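Local atomic coordinates of arginase (PDB entry 4RHJ), a protein that is of unknown function, with an arginase-deacetylase fold that evolved without the binuclear manganese cluster of arginases. Residues H167-R171 with D244-L248. Numbering follows the deposited sequence.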
loop_
_atom_site.group_PDB
_atom_site.type_symbol
_atom_site.label_atom_id
_atom_site.label_comp_id
_atom_site.label_asym_id
_atom_site.label_seq_id
_atom_site.Cartn_x
_atom_site.Cartn_y
_atom_site.Cartn_z
ATOM N N HIS A 167 14.099 -17.407 4.277
ATOM C CA HIS A 167 14.442 -16.029 4.681
ATOM C C HIS A 167 13.765 -14.962 3.818
ATOM O O HIS A 167 13.991 -14.868 2.614
ATOM C CB HIS A 167 15.975 -15.806 4.673
ATOM C CG HIS A 167 16.396 -14.425 5.098
ATOM N ND1 HIS A 167 17.204 -13.622 4.322
ATOM C CD2 HIS A 167 16.095 -13.696 6.203
ATOM C CE1 HIS A 167 17.397 -12.466 4.937
ATOM N NE2 HIS A 167 16.737 -12.489 6.079
ATOM N N PHE A 168 12.949 -14.149 4.474
ATOM C CA PHE A 168 12.223 -13.043 3.856
ATOM C C PHE A 168 12.819 -11.676 4.172
ATOM O O PHE A 168 12.634 -11.152 5.257
ATOM C CB PHE A 168 10.762 -13.025 4.325
ATOM C CG PHE A 168 9.977 -14.261 3.978
ATOM C CD1 PHE A 168 9.360 -14.380 2.752
ATOM C CD2 PHE A 168 9.813 -15.279 4.918
ATOM C CE1 PHE A 168 8.636 -15.515 2.450
ATOM C CE2 PHE A 168 9.090 -16.399 4.635
ATOM C CZ PHE A 168 8.491 -16.521 3.403
ATOM N N SER A 169 13.475 -11.065 3.205
ATOM C CA SER A 169 14.042 -9.754 3.430
ATOM C C SER A 169 14.189 -9.008 2.130
ATOM O O SER A 169 14.106 -9.616 1.065
ATOM C CB SER A 169 15.392 -9.882 4.113
ATOM O OG SER A 169 15.849 -8.620 4.514
ATOM N N ALA A 170 14.428 -7.704 2.215
ATOM C CA ALA A 170 14.751 -6.894 1.043
ATOM C C ALA A 170 16.180 -7.125 0.571
ATOM O O ALA A 170 16.511 -6.876 -0.594
ATOM C CB ALA A 170 14.543 -5.449 1.343
ATOM N N ARG A 171 17.023 -7.593 1.488
ATOM C CA ARG A 171 18.424 -7.925 1.199
ATOM C C ARG A 171 18.738 -9.354 1.608
ATOM O O ARG A 171 18.161 -9.859 2.557
ATOM C CB ARG A 171 19.375 -6.979 1.931
ATOM C CG ARG A 171 19.342 -7.146 3.428
ATOM C CD ARG A 171 19.579 -5.830 4.183
ATOM N NE ARG A 171 18.432 -4.916 4.167
ATOM C CZ ARG A 171 18.284 -3.898 3.317
ATOM N NH1 ARG A 171 19.205 -3.670 2.395
ATOM N NH2 ARG A 171 17.217 -3.111 3.380
ATOM N N ASP A 244 12.196 -10.691 8.011
ATOM C CA ASP A 244 12.559 -9.299 8.128
ATOM C C ASP A 244 11.414 -8.480 7.578
ATOM O O ASP A 244 10.967 -8.692 6.448
ATOM C CB ASP A 244 13.838 -9.004 7.368
ATOM C CG ASP A 244 14.437 -7.651 7.721
ATOM O OD1 ASP A 244 13.707 -6.754 8.175
ATOM O OD2 ASP A 244 15.656 -7.491 7.532
ATOM N N ALA A 245 10.938 -7.563 8.404
ATOM C CA ALA A 245 9.889 -6.634 8.044
ATOM C C ALA A 245 10.278 -5.823 6.807
ATOM O O ALA A 245 9.416 -5.289 6.092
ATOM C CB ALA A 245 9.588 -5.725 9.222
ATOM N N SER A 246 11.577 -5.754 6.541
ATOM C CA SER A 246 12.058 -5.054 5.357
ATOM C C SER A 246 11.532 -5.722 4.061
ATOM O O SER A 246 11.483 -5.089 2.999
ATOM C CB SER A 246 13.581 -5.008 5.349
ATOM O OG SER A 246 14.106 -6.262 4.973
ATOM N N VAL A 247 11.125 -6.988 4.154
ATOM C CA VAL A 247 10.612 -7.697 2.980
ATOM C C VAL A 247 9.325 -7.076 2.449
ATOM O O VAL A 247 9.085 -7.107 1.248
ATOM C CB VAL A 247 10.343 -9.209 3.254
ATOM C CG1 VAL A 247 9.017 -9.441 3.978
ATOM C CG2 VAL A 247 10.322 -10.006 1.928
ATOM N N LEU A 248 8.494 -6.518 3.328
ATOM C CA LEU A 248 7.238 -5.911 2.888
ATOM C C LEU A 248 7.547 -4.641 2.106
ATOM O O LEU A 248 8.702 -4.323 1.867
ATOM C CB LEU A 248 6.326 -5.610 4.087
ATOM C CG LEU A 248 5.792 -6.836 4.837
ATOM C CD1 LEU A 248 5.036 -6.478 6.100
ATOM C CD2 LEU A 248 4.897 -7.614 3.923
#
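Ser-169 OG draws in partners from both segments: it lies 3.2 Å from Asp-244 OD2 and 3.0 Å from Ser-246 OG, close polar approaches within reach of hydrogen bonding, and Arg-171 N adds a weak bond from within its own loop. The torsion that turns this hydroxyl away from its own backbone N (chi1 -171°) brings it to the Asp-244 carboxylate and Ser-246 OG. Ser-246 OG, set between its backbone N and carbonyl carbon (chi1 76°), is thereby pointed across at the other segment, where it also receives Ala-170 N at 3.1 Å in an almost straight bond (175°).

Asp-244 divides its carboxylate: OD2 faces Ser-169, while OD1 closes an Asx turn by accepting Ser-246 N at 2.9 Å, the donor standing well above the carboxylate plane. The backbone joins in where strands 163-168 and 239-244 end side by side, Asp-244 N reaching Phe-168 O at 2.8 Å. On the apolar flank, Val-247 CG2 rests against Phe-168 CB (3.9 Å), both side chains packing against Leu-269 of helix 266-274.

These are the C-terminal ends of neighbouring parallel strands, the edge where arginases carry their metal site. Asp-244 binds manganese in another crystal structure of this protein, although no metal is bound to this chain here; the Asx turn holds OD1, and the Ser-169 hydroxyl may steady OD2, consistent with a second shell that orients a ligand even in an empty site.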